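PDB 3O6P: peptide ABC transporter, peptide-binding protein from Enterococcus faecalis, which probably binds peptides and delivers them to an ABC transporter for uptake, this chain being one fragment of the longer binding protein. Local coordinates for residues A[28-33]-A[74-79]; A[51-56]-A[166-171]; A[100-105]-A[132-137]; A[182-187]-A[213-218]. All coordinates share one frame; numbering follows the deposited sequence. Where two conformers were deposited one is given.

Contact 1 touches each of the others: Ser74 meets Asn51 of contact 2, Ile29 CD1 packs 4.1 Å from the selenium of Met101 in contact 3, and Ile76 CD1 lies 4.2 Å from that of Met217 in contact 4. Contacts 2 and 4 are close neighbours, their centres about 11 Å apart, joined through Glu213 and through Phe187, which reaches the 166-171 turn. Contact 3 sits on the other side of the chain's centre from both, about 23 and 25 Å away centre to centre. The sodium ion, bound at Gln123, Leu126 and Val129, lies about 9 Å from the Met101 side chain and about 10 Å from that of Ser32.

Contact 1: A[28-33]-A[74-79]; sequences AISYSI and SQIEYD
Ser30 OG, across from Ile76 and Glu77, is held by two partners: Arg35 NH2 and a water at 2.6 Å. That water accepts a bond from Glu77 N at 3.0 Å, so it bridges the serine hydroxyl to the backbone of the 74-79 loop. A direct bond follows where Asp79 N donates to Tyr31 O at 2.9 Å, with 159° at the hydrogen; the donor lies in the carbonyl plane, on a lone pair. Tyr78 crowds the same oxygen, its CD1 3.4 Å from Tyr31 O, while Ser32 O stands at the edge of the Tyr78 ring. This is the C-terminal end of helix 23-31 docked against the loop that leads into helix 80-94, whose N-cap is Asp79: OD1 accepts from Lys82 N. On the helix side, the Tyr31 ring meets Glu77 at its edge, where CE1 comes 3.7 Å from Glu77 CB; in the conformer given, the two side chains lie side by side and point the same way. Tyr31 CA sends a nearly straight C-H contact, 171° at the hydrogen, to Glu77 O at 3.5 Å. Tyr86 of helix 80-94 makes an edge-to-face stack with the Tyr31 ring.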
loop_
_atom_site.group_PDB
_atom_site.type_symbol
_atom_site.label_atom_id
_atom_site.label_comp_id
_atom_site.label_asym_id
_atom_site.label_seq_id
_atom_site.Cartn_x
_atom_site.Cartn_y
_atom_site.Cartn_z
ATOM N N ALA A 28 -8.696 -8.360 -0.289
ATOM C CA ALA A 28 -9.437 -8.822 0.898
ATOM C C ALA A 28 -8.807 -8.205 2.152
ATOM O O ALA A 28 -9.518 -7.730 3.063
ATOM C CB ALA A 28 -9.422 -10.347 0.976
ATOM N N ILE A 29 -7.474 -8.149 2.164
ATOM C CA ILE A 29 -6.739 -7.549 3.291
ATOM C C ILE A 29 -7.124 -6.066 3.406
ATOM O O ILE A 29 -7.518 -5.598 4.500
ATOM C CB ILE A 29 -5.222 -7.768 3.104
ATOM C CG1 ILE A 29 -4.898 -9.242 3.408
ATOM C CG2 ILE A 29 -4.424 -6.847 4.021
ATOM C CD1 ILE A 29 -3.466 -9.681 2.971
ATOM N N SER A 30 -7.050 -5.333 2.286
ATOM C CA SER A 30 -7.402 -3.919 2.339
ATOM C C SER A 30 -8.866 -3.673 2.765
ATOM O O SER A 30 -9.154 -2.779 3.584
ATOM C CB SER A 30 -7.069 -3.217 1.027
ATOM O OG SER A 30 -7.389 -1.832 1.091
ATOM N N TYR A 31 -9.781 -4.483 2.248
ATOM C CA TYR A 31 -11.191 -4.336 2.594
ATOM C C TYR A 31 -11.481 -4.571 4.066
ATOM O O TYR A 31 -12.525 -4.126 4.579
ATOM C CB TYR A 31 -12.016 -5.370 1.808
ATOM C CG TYR A 31 -12.378 -5.017 0.393
ATOM C CD1 TYR A 31 -13.039 -3.827 0.096
ATOM C CD2 TYR A 31 -12.171 -5.949 -0.641
ATOM C CE1 TYR A 31 -13.429 -3.539 -1.231
ATOM C CE2 TYR A 31 -12.566 -5.685 -1.964
ATOM C CZ TYR A 31 -13.177 -4.476 -2.255
ATOM O OH TYR A 31 -13.558 -4.230 -3.556
ATOM N N SER A 32 -10.589 -5.273 4.748
ATOM C CA SER A 32 -10.866 -5.652 6.128
ATOM C C SER A 32 -10.451 -4.595 7.154
ATOM O O SER A 32 -10.679 -4.801 8.350
ATOM C CB SER A 32 -10.151 -6.961 6.466
ATOM O OG SER A 32 -8.783 -6.699 6.670
ATOM N N ILE A 33 -9.829 -3.496 6.711
ATOM C CA ILE A 33 -9.280 -2.513 7.659
ATOM C C ILE A 33 -10.078 -1.213 7.620
ATOM O O ILE A 33 -10.124 -0.528 6.594
ATOM C CB ILE A 33 -7.780 -2.242 7.360
ATOM C CG1 ILE A 33 -6.951 -3.549 7.318
ATOM C CG2 ILE A 33 -7.194 -1.182 8.331
ATOM C CD1 ILE A 33 -5.604 -3.347 6.611
ATOM N N SER A 74 -10.276 7.197 -5.696
ATOM C CA SER A 74 -9.852 6.284 -4.650
ATOM C C SER A 74 -10.416 4.907 -4.911
ATOM O O SER A 74 -11.616 4.782 -5.208
ATOM C CB SER A 74 -10.367 6.763 -3.275
ATOM O OG SER A 74 -9.946 5.858 -2.257
ATOM N N GLN A 75 -9.581 3.877 -4.736
ATOM C CA GLN A 75 -10.070 2.487 -4.751
ATOM C C GLN A 75 -9.925 1.820 -3.373
ATOM O O GLN A 75 -10.014 0.577 -3.237
ATOM C CB GLN A 75 -9.317 1.712 -5.844
ATOM C CG GLN A 75 -9.499 2.445 -7.198
ATOM C CD GLN A 75 -8.994 1.687 -8.393
ATOM O OE1 GLN A 75 -7.965 2.048 -9.002
ATOM N NE2 GLN A 75 -9.727 0.650 -8.766
ATOM N N ILE A 76 -9.738 2.639 -2.343
ATOM C CA ILE A 76 -9.623 2.132 -0.961
ATOM C C ILE A 76 -10.987 2.167 -0.298
ATOM O O ILE A 76 -11.616 3.238 -0.231
ATOM C CB ILE A 76 -8.575 2.887 -0.137
ATOM C CG1 ILE A 76 -7.183 2.685 -0.762
ATOM C CG2 ILE A 76 -8.639 2.415 1.386
ATOM C CD1 ILE A 76 -6.082 3.359 -0.019
ATOM N N GLU A 77 -11.455 0.988 0.127
ATOM C CA GLU A 77 -12.749 0.811 0.769
ATOM C C GLU A 77 -12.576 -0.025 2.007
ATOM O O GLU A 77 -11.708 -0.892 2.058
ATOM C CB GLU A 77 -13.697 0.034 -0.140
ATOM C CG GLU A 77 -14.770 0.867 -0.789
ATOM C CD GLU A 77 -14.201 1.903 -1.691
ATOM O OE1 GLU A 77 -13.191 1.606 -2.366
ATOM O OE2 GLU A 77 -14.755 3.021 -1.731
ATOM N N TYR A 78 -13.433 0.224 2.987
ATOM C CA TYR A 78 -13.598 -0.679 4.113
ATOM C C TYR A 78 -14.945 -1.373 3.943
ATOM O O TYR A 78 -15.984 -0.705 3.856
ATOM C CB TYR A 78 -13.539 0.098 5.441
ATOM C CG TYR A 78 -14.037 -0.724 6.592
ATOM C CD1 TYR A 78 -13.380 -1.893 6.972
ATOM C CD2 TYR A 78 -15.189 -0.363 7.272
ATOM C CE1 TYR A 78 -13.866 -2.692 8.017
ATOM C CE2 TYR A 78 -15.667 -1.126 8.314
ATOM C CZ TYR A 78 -15.000 -2.302 8.681
ATOM O OH TYR A 78 -15.479 -3.083 9.720
ATOM N N ASP A 79 -14.926 -2.703 3.841
ATOM C CA ASP A 79 -16.165 -3.470 3.695
ATOM C C ASP A 79 -15.861 -4.922 4.024
ATOM O O ASP A 79 -15.275 -5.632 3.209
ATOM C CB ASP A 79 -16.661 -3.322 2.244
ATOM C CG ASP A 79 -17.982 -4.009 1.994
ATOM O OD1 ASP A 79 -18.303 -5.005 2.650
ATOM O OD2 ASP A 79 -18.702 -3.540 1.095
HETATM O O HOH W 1 -9.843 -1.520 0.166
#

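Contact 2: A[51-56]-A[166-171]; sequences NGLVPA and SFLDLF
Val54 and Phe167 bring their backbones to 6.0 Å between CA atoms, where the loop 51-56 passes segment 166-171, and no hydrogen bond crosses between the two segments. Pro55 and Phe167 reach toward each other tip to tip: Pro55 CD sits over the centre of the Phe167 ring, 3.4 Å from the centroid and 15° off the ring normal, a CH-pi contact. Pro55 CG comes 3.5 Å from Phe167 CZ. Trp157 packs edge-to-face with the Phe167 ring. Residues 169-171 form a 3-10 turn, with Phe171 N bonded to Leu168 O, and this brings Phe171 round to the same loop as Phe167 and Leu168. The whole joint lies in the buried interior beside strand 5-11 of the mixed sheet: Leu53 O accepts from Thr6 OG1, and Tyr8 meets Phe171 edge-to-face. Leu53 reaches toward Phe167, Leu168 and Phe171, CG anti to its backbone N (chi1 173°). Its CD2 touches Phe171 CD2 at 3.7 Å and Leu168 CD2 at 4.0 Å, and its CD1 touches Phe171 CE2. Val54 CG2 fits against Leu168 CG at 3.8 Å, the two side chains crossing at about a right angle. The backbone amides of Leu53 and Val54 are not left bare in this apolar setting: Glu213 of helix 202-218 accepts from Leu53 N through OE2 and from Val54 N through OE1.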
loop_
_atom_site.group_PDB
_atom_site.type_symbol
_atom_site.label_atom_id
_atom_site.label_comp_id
_atom_site.label_asym_id
_atom_site.label_seq_id
_atom_site.Cartn_x
_atom_site.Cartn_y
_atom_site.Cartn_z
ATOM N N ASN A 51 -6.412 8.489 0.555
ATOM C CA ASN A 51 -7.116 8.393 -0.730
ATOM C C ASN A 51 -6.552 7.206 -1.505
ATOM O O ASN A 51 -7.302 6.363 -2.019
ATOM C CB ASN A 51 -6.917 9.663 -1.546
ATOM C CG ASN A 51 -7.613 9.589 -2.874
ATOM O OD1 ASN A 51 -8.845 9.721 -2.938
ATOM N ND2 ASN A 51 -6.842 9.325 -3.952
ATOM N N GLY A 52 -5.225 7.136 -1.543
ATOM C CA GLY A 52 -4.502 6.080 -2.279
ATOM C C GLY A 52 -3.075 6.059 -1.783
ATOM O O GLY A 52 -2.806 6.104 -0.566
ATOM N N LEU A 53 -2.146 5.971 -2.727
ATOM C CA LEU A 53 -0.736 5.962 -2.395
ATOM C C LEU A 53 -0.206 7.385 -2.345
ATOM O O LEU A 53 0.404 7.794 -1.353
ATOM C CB LEU A 53 0.043 5.125 -3.415
ATOM C CG LEU A 53 1.565 5.189 -3.269
ATOM C CD1 LEU A 53 2.001 4.659 -1.885
ATOM C CD2 LEU A 53 2.283 4.427 -4.390
ATOM N N VAL A 54 -0.407 8.140 -3.409
ATOM C CA VAL A 54 0.109 9.527 -3.417
ATOM C C VAL A 54 -0.780 10.352 -2.472
ATOM O O VAL A 54 -2.015 10.280 -2.584
ATOM C CB VAL A 54 0.044 10.105 -4.847
ATOM C CG1 VAL A 54 0.366 11.607 -4.855
ATOM C CG2 VAL A 54 1.015 9.357 -5.764
ATOM N N PRO A 55 -0.179 11.113 -1.530
ATOM C CA PRO A 55 -1.008 11.936 -0.621
ATOM C C PRO A 55 -1.890 12.936 -1.343
ATOM O O PRO A 55 -1.519 13.445 -2.404
ATOM C CB PRO A 55 0.032 12.701 0.205
ATOM C CG PRO A 55 1.187 11.795 0.216
ATOM C CD PRO A 55 1.237 11.159 -1.135
ATOM N N ALA A 56 -3.046 13.206 -0.747
ATOM C CA ALA A 56 -3.960 14.266 -1.169
ATOM C C ALA A 56 -3.431 15.636 -0.769
ATOM O O ALA A 56 -2.663 15.754 0.180
ATOM C CB ALA A 56 -5.336 14.041 -0.546
ATOM N N SER A 166 7.612 10.731 -6.495
ATOM C CA SER A 166 8.372 10.413 -5.284
ATOM C C SER A 166 7.799 9.153 -4.641
ATOM O O SER A 166 8.542 8.316 -4.137
ATOM C CB SER A 166 8.315 11.571 -4.301
ATOM O OG SER A 166 9.077 11.303 -3.145
ATOM N N PHE A 167 6.475 9.025 -4.663
ATOM C CA PHE A 167 5.809 7.840 -4.114
ATOM C C PHE A 167 5.724 6.700 -5.115
ATOM O O PHE A 167 5.970 5.537 -4.773
ATOM C CB PHE A 167 4.403 8.212 -3.651
ATOM C CG PHE A 167 4.404 9.103 -2.447
ATOM C CD1 PHE A 167 4.231 8.560 -1.163
ATOM C CD2 PHE A 167 4.622 10.489 -2.584
ATOM C CE1 PHE A 167 4.271 9.374 -0.051
ATOM C CE2 PHE A 167 4.633 11.314 -1.470
ATOM C CZ PHE A 167 4.474 10.746 -0.189
ATOM N N LEU A 168 5.359 7.038 -6.350
ATOM C CA LEU A 168 5.080 6.015 -7.339
ATOM C C LEU A 168 6.357 5.256 -7.740
ATOM O O LEU A 168 6.317 4.039 -7.922
ATOM C CB LEU A 168 4.385 6.614 -8.559
ATOM C CG LEU A 168 3.045 7.291 -8.251
ATOM C CD1 LEU A 168 2.650 8.200 -9.428
ATOM C CD2 LEU A 168 1.939 6.229 -7.998
ATOM N N ASP A 169 7.482 5.961 -7.815
ATOM C CA ASP A 169 8.739 5.321 -8.215
ATOM C C ASP A 169 9.136 4.149 -7.301
ATOM O O ASP A 169 9.814 3.219 -7.734
ATOM C CB ASP A 169 9.907 6.326 -8.241
ATOM C CG ASP A 169 9.849 7.289 -9.425
ATOM O OD1 ASP A 169 9.060 7.050 -10.384
ATOM O OD2 ASP A 169 10.623 8.289 -9.390
ATOM N N LEU A 170 8.706 4.200 -6.040
ATOM C CA LEU A 170 9.082 3.201 -5.065
ATOM C C LEU A 170 8.645 1.818 -5.475
ATOM O O LEU A 170 9.256 0.846 -5.013
ATOM C CB LEU A 170 8.441 3.515 -3.702
ATOM C CG LEU A 170 8.709 4.915 -3.122
ATOM C CD1 LEU A 170 7.880 5.092 -1.834
ATOM C CD2 LEU A 170 10.190 5.168 -2.839
ATOM N N PHE A 171 7.604 1.729 -6.321
ATOM C CA PHE A 171 6.962 0.435 -6.575
ATOM C C PHE A 171 7.215 -0.098 -7.969
ATOM O O PHE A 171 6.618 -1.084 -8.393
ATOM C CB PHE A 171 5.484 0.446 -6.163
ATOM C CG PHE A 171 5.316 0.703 -4.707
ATOM C CD1 PHE A 171 5.613 -0.300 -3.779
ATOM C CD2 PHE A 171 4.994 1.977 -4.250
ATOM C CE1 PHE A 171 5.535 -0.054 -2.413
ATOM C CE2 PHE A 171 4.926 2.250 -2.884
ATOM C CZ PHE A 171 5.184 1.231 -1.954
#

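Contact 3: A[100-105]-A[132-137]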
loop_
_atom_site.group_PDB
_atom_site.type_symbol
_atom_site.label_atom_id
_atom_site.label_comp_id
_atom_site.label_asym_id
_atom_site.label_seq_id
_atom_site.Cartn_x
_atom_site.Cartn_y
_atom_site.Cartn_z
ATOM N N THR A 100 -1.356 -18.066 7.384
ATOM C CA THR A 100 -0.767 -17.524 8.604
ATOM C C THR A 100 0.248 -16.510 8.128
ATOM O O THR A 100 1.117 -16.806 7.294
ATOM C CB THR A 100 -0.107 -18.606 9.498
ATOM O OG1 THR A 100 -1.125 -19.485 9.979
ATOM C CG2 THR A 100 0.580 -17.972 10.707
HETATM N N MSE A 101 0.062 -15.273 8.568
HETATM C CA MSE A 101 0.918 -14.185 8.087
HETATM C C MSE A 101 1.404 -13.326 9.225
HETATM O O MSE A 101 0.654 -13.031 10.148
HETATM C CB MSE A 101 0.179 -13.325 7.066
HETATM C CG MSE A 101 -1.087 -12.672 7.592
HETATM SE SE MSE A 101 -1.944 -11.538 6.236
HETATM C CE MSE A 101 -0.630 -10.136 6.204
ATOM N N ASP A 102 2.661 -12.906 9.137
ATOM C CA ASP A 102 3.250 -12.042 10.138
ATOM C C ASP A 102 3.322 -10.618 9.597
ATOM O O ASP A 102 3.654 -10.419 8.435
ATOM C CB ASP A 102 4.667 -12.534 10.469
ATOM C CG ASP A 102 5.294 -11.766 11.605
ATOM O OD1 ASP A 102 4.799 -11.878 12.745
ATOM O OD2 ASP A 102 6.309 -11.074 11.363
ATOM N N ILE A 103 3.044 -9.624 10.436
ATOM C CA ILE A 103 3.254 -8.234 10.030
ATOM C C ILE A 103 4.455 -7.673 10.801
ATOM O O ILE A 103 4.409 -7.532 12.026
ATOM C CB ILE A 103 2.029 -7.318 10.307
ATOM C CG1 ILE A 103 0.743 -7.928 9.764
ATOM C CG2 ILE A 103 2.270 -5.893 9.711
ATOM C CD1 ILE A 103 -0.503 -7.156 10.190
ATOM N N LEU A 104 5.516 -7.362 10.070
ATOM C CA LEU A 104 6.693 -6.727 10.626
ATOM C C LEU A 104 6.386 -5.236 10.788
ATOM O O LEU A 104 5.776 -4.631 9.908
ATOM C CB LEU A 104 7.842 -6.940 9.649
ATOM C CG LEU A 104 9.225 -6.400 9.968
ATOM C CD1 LEU A 104 9.801 -7.111 11.207
ATOM C CD2 LEU A 104 10.113 -6.611 8.722
ATOM N N SER A 105 6.784 -4.639 11.904
ATOM C CA SER A 105 6.529 -3.215 12.094
ATOM C C SER A 105 7.573 -2.578 12.979
ATOM O O SER A 105 8.449 -3.253 13.535
ATOM C CB SER A 105 5.146 -2.984 12.720
ATOM O OG SER A 105 5.151 -3.321 14.105
ATOM N N THR A 132 0.084 -12.714 12.972
ATOM C CA THR A 132 0.991 -12.405 14.082
ATOM C C THR A 132 1.672 -11.076 13.807
ATOM O O THR A 132 1.596 -10.546 12.698
ATOM C CB THR A 132 2.054 -13.517 14.232
ATOM O OG1 THR A 132 2.808 -13.605 13.019
ATOM C CG2 THR A 132 1.366 -14.869 14.479
ATOM N N VAL A 133 2.340 -10.540 14.820
ATOM C CA VAL A 133 3.046 -9.274 14.652
ATOM C C VAL A 133 4.444 -9.339 15.166
ATOM O O VAL A 133 4.711 -10.012 16.169
ATOM C CB VAL A 133 2.295 -8.092 15.325
ATOM C CG1 VAL A 133 0.904 -7.898 14.677
ATOM C CG2 VAL A 133 2.184 -8.289 16.810
ATOM N N SER A 134 5.337 -8.599 14.504
ATOM C CA SER A 134 6.730 -8.546 14.927
ATOM C C SER A 134 7.231 -7.114 14.986
ATOM O O SER A 134 7.799 -6.616 14.023
ATOM C CB SER A 134 7.601 -9.363 13.984
ATOM O OG SER A 134 7.257 -10.736 14.035
ATOM N N PRO A 135 6.988 -6.427 16.114
ATOM C CA PRO A 135 7.529 -5.061 16.260
ATOM C C PRO A 135 9.018 -5.109 16.601
ATOM O O PRO A 135 9.426 -5.828 17.525
ATOM C CB PRO A 135 6.693 -4.455 17.405
ATOM C CG PRO A 135 5.533 -5.403 17.594
ATOM C CD PRO A 135 6.069 -6.770 17.213
ATOM N N VAL A 136 9.816 -4.356 15.845
ATOM C CA VAL A 136 11.274 -4.403 15.950
ATOM C C VAL A 136 11.862 -3.014 15.748
ATOM O O VAL A 136 11.215 -2.131 15.185
ATOM C CB VAL A 136 11.912 -5.350 14.873
ATOM C CG1 VAL A 136 11.467 -6.804 15.035
ATOM C CG2 VAL A 136 11.595 -4.858 13.464
ATOM N N PRO A 137 13.112 -2.816 16.165
ATOM C CA PRO A 137 13.788 -1.538 15.928
ATOM C C PRO A 137 14.095 -1.284 14.445
ATOM O O PRO A 137 14.091 -2.188 13.629
ATOM C CB PRO A 137 15.092 -1.673 16.715
ATOM C CG PRO A 137 14.860 -2.749 17.674
ATOM C CD PRO A 137 13.903 -3.702 17.038
#
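Asp102 receives two hydroxyls across the strand pair 100-105 and 132-136, and this is the tight part of the contact. Thr132 OG1 donates to Asp102 OD1 at 2.6 Å, on the anti lone pair of that oxygen, while Ser134 OG donates to Asp102 OD2 at 2.9 Å from the syn side, 15° out of the carboxylate plane. With CG anti to the backbone N (chi1 -174°), the carboxylate leans over the neighbouring strand; two hydroxyl donors would be expected to stabilise its charged form. Beneath it runs a regular ladder of five backbone bonds, from Thr132 N to Met101 O through to Val136 N to Ser105 O; the shortest joins Ile103 N to Thr132 O (2.8 Å). The rest is looser. Further along the Asp102 face, Leu104 CD1 meets Val136 CG2 at 3.7 Å, the two side chains crossing at about a right angle. On the opposite face, the Val133 side chain comes no nearer than 4.0 Å, from CB to Ile103 O. Val133 and Pro135 stay partly exposed at this outermost strand of the chain's sheet, although Val115 of helix 109-125 packs on Ile103, Ser105 and Val133. Neighbouring parallel strands joined through that helix make a classical beta-alpha-beta crossover, strand 99-106, helix 109-125, strand 129-136.

Contact 4: A[182-187]-A[213-218]; sequences YNNAEF and EKTIMG
Ile216 lies against two aromatic rings, with its CB and CG2 each 3.6 Å from Phe187 CE1 and its CG1 3.7 Å from Tyr182 CE2. CG1 stands anti to the backbone N (chi1 -167°), which sends this branch to Tyr182 while CG2 meets Phe187. Both approaches are oblique to the rings. Tyr182 and Phe187 also pack on each other, Phe187 CG sitting in plane at the edge of the tyrosine ring, and Asn184 N lies over the centre of one face of that ring. Next to Ile216 in the chain, the methyl of Thr215 touches the Asn184 amide, its CG2 3.6 Å from Asn184 OD1 and 3.7 Å from Asn184 ND2; the same methyl lies 3.9 Å from Phe187 CB. Asn184 is the N-cap of helix 185-195: its OD1 accepts from Phe187 N at 2.9 Å, with the donor 37° above the carbonyl plane. Thr215 OG1 turns to Asn211 O in its own helix, 202-218, which leaves CG2 anti to the backbone N and directed at the cap. Tyr182 OH bonds to Asp219 OD1 and Asn184 ND2 to Asp219 OD2. No hydrogen bond joins the two segments: they meet through methyl and ring carbons and through the Thr215 methyl on the Asn184 amide; the polar link is made just past Gly218, where two donors on Asp219 probably stabilise its carboxylate as an anion.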
loop_
_atom_site.group_PDB
_atom_site.type_symbol
_atom_site.label_atom_id
_atom_site.label_comp_id
_atom_site.label_asym_id
_atom_site.label_seq_id
_atom_site.Cartn_x
_atom_site.Cartn_y
_atom_site.Cartn_z
ATOM N N TYR A 182 6.523 -6.024 -5.578
ATOM C CA TYR A 182 5.378 -5.831 -6.444
ATOM C C TYR A 182 5.919 -5.737 -7.862
ATOM O O TYR A 182 6.951 -5.100 -8.115
ATOM C CB TYR A 182 4.700 -4.518 -6.093
ATOM C CG TYR A 182 3.580 -4.113 -7.026
ATOM C CD1 TYR A 182 2.407 -4.878 -7.104
ATOM C CD2 TYR A 182 3.673 -2.936 -7.796
ATOM C CE1 TYR A 182 1.353 -4.485 -7.929
ATOM C CE2 TYR A 182 2.612 -2.519 -8.631
ATOM C CZ TYR A 182 1.450 -3.295 -8.672
ATOM O OH TYR A 182 0.400 -2.931 -9.479
ATOM N N ASN A 183 5.233 -6.398 -8.782
ATOM C CA ASN A 183 5.689 -6.451 -10.159
ATOM C C ASN A 183 4.497 -6.464 -11.106
ATOM O O ASN A 183 3.897 -7.518 -11.391
ATOM C CB ASN A 183 6.604 -7.668 -10.394
ATOM C CG ASN A 183 7.274 -7.645 -11.778
ATOM O OD1 ASN A 183 6.806 -6.998 -12.706
ATOM N ND2 ASN A 183 8.362 -8.366 -11.908
ATOM N N ASN A 184 4.155 -5.277 -11.584
ATOM C CA ASN A 184 3.070 -5.106 -12.522
ATOM C C ASN A 184 3.654 -4.373 -13.726
ATOM O O ASN A 184 4.145 -3.237 -13.611
ATOM C CB ASN A 184 1.942 -4.305 -11.843
ATOM C CG ASN A 184 0.751 -4.049 -12.767
ATOM O OD1 ASN A 184 0.905 -3.492 -13.832
ATOM N ND2 ASN A 184 -0.447 -4.430 -12.329
ATOM N N ALA A 185 3.615 -5.050 -14.869
ATOM C CA ALA A 185 4.193 -4.528 -16.114
ATOM C C ALA A 185 3.601 -3.178 -16.551
ATOM O O ALA A 185 4.343 -2.299 -17.039
ATOM C CB ALA A 185 4.105 -5.570 -17.237
ATOM N N GLU A 186 2.296 -2.996 -16.392
ATOM C CA GLU A 186 1.687 -1.705 -16.735
ATOM C C GLU A 186 2.089 -0.612 -15.769
ATOM O O GLU A 186 2.345 0.529 -16.179
ATOM C CB GLU A 186 0.171 -1.819 -16.844
ATOM C CG GLU A 186 -0.232 -2.377 -18.185
ATOM C CD GLU A 186 0.371 -1.577 -19.318
ATOM O OE1 GLU A 186 1.223 -2.121 -20.055
ATOM O OE2 GLU A 186 0.007 -0.400 -19.467
ATOM N N PHE A 187 2.175 -0.956 -14.485
ATOM C CA PHE A 187 2.659 0.024 -13.525
ATOM C C PHE A 187 4.058 0.501 -13.924
ATOM O O PHE A 187 4.307 1.735 -14.013
ATOM C CB PHE A 187 2.676 -0.517 -12.105
ATOM C CG PHE A 187 3.084 0.520 -11.090
ATOM C CD1 PHE A 187 2.133 1.425 -10.575
ATOM C CD2 PHE A 187 4.413 0.609 -10.663
ATOM C CE1 PHE A 187 2.480 2.378 -9.648
ATOM C CE2 PHE A 187 4.792 1.583 -9.725
ATOM C CZ PHE A 187 3.829 2.480 -9.218
ATOM N N GLU A 213 -0.755 5.519 -10.471
ATOM C CA GLU A 213 -1.534 5.458 -9.209
ATOM C C GLU A 213 -2.741 4.535 -9.376
ATOM O O GLU A 213 -2.992 3.693 -8.528
ATOM C CB GLU A 213 -1.998 6.878 -8.810
ATOM C CG GLU A 213 -3.041 6.944 -7.675
ATOM C CD GLU A 213 -2.485 6.873 -6.244
ATOM O OE1 GLU A 213 -1.261 6.993 -6.022
ATOM O OE2 GLU A 213 -3.315 6.720 -5.319
ATOM N N LYS A 214 -3.506 4.718 -10.443
ATOM C CA LYS A 214 -4.727 3.909 -10.640
ATOM C C LYS A 214 -4.372 2.444 -10.845
ATOM O O LYS A 214 -5.160 1.554 -10.504
ATOM C CB LYS A 214 -5.576 4.433 -11.795
ATOM C CG LYS A 214 -6.159 5.824 -11.510
ATOM C CD LYS A 214 -7.219 6.251 -12.483
ATOM C CE LYS A 214 -6.707 6.698 -13.783
ATOM N NZ LYS A 214 -7.889 7.258 -14.591
ATOM N N THR A 215 -3.192 2.177 -11.406
ATOM C CA THR A 215 -2.812 0.772 -11.634
ATOM C C THR A 215 -2.486 0.057 -10.314
ATOM O O THR A 215 -3.026 -1.012 -10.033
ATOM C CB THR A 215 -1.615 0.681 -12.582
ATOM O OG1 THR A 215 -1.984 1.262 -13.850
ATOM C CG2 THR A 215 -1.201 -0.788 -12.802
ATOM N N ILE A 216 -1.635 0.660 -9.502
ATOM C CA ILE A 216 -1.258 0.016 -8.232
ATOM C C ILE A 216 -2.426 -0.042 -7.255
ATOM O O ILE A 216 -2.562 -1.015 -6.521
ATOM C CB ILE A 216 0.020 0.625 -7.607
ATOM C CG1 ILE A 216 0.537 -0.269 -6.471
ATOM C CG2 ILE A 216 -0.190 2.086 -7.191
ATOM C CD1 ILE A 216 1.931 0.124 -5.998
HETATM N N MSE A 217 -3.309 0.965 -7.279
HETATM C CA MSE A 217 -4.501 0.875 -6.426
HETATM C C MSE A 217 -5.501 -0.120 -6.968
HETATM O O MSE A 217 -6.227 -0.775 -6.193
HETATM C CB MSE A 217 -5.116 2.255 -6.229
HETATM C CG MSE A 217 -4.219 3.121 -5.335
HETATM SE SE MSE A 217 -3.998 2.476 -3.504
HETATM C CE MSE A 217 -2.346 1.472 -3.707
ATOM N N GLY A 218 -5.515 -0.274 -8.299
ATOM C CA GLY A 218 -6.466 -1.198 -8.944
ATOM C C GLY A 218 -6.165 -2.662 -8.677
ATOM O O GLY A 218 -7.078 -3.479 -8.658
#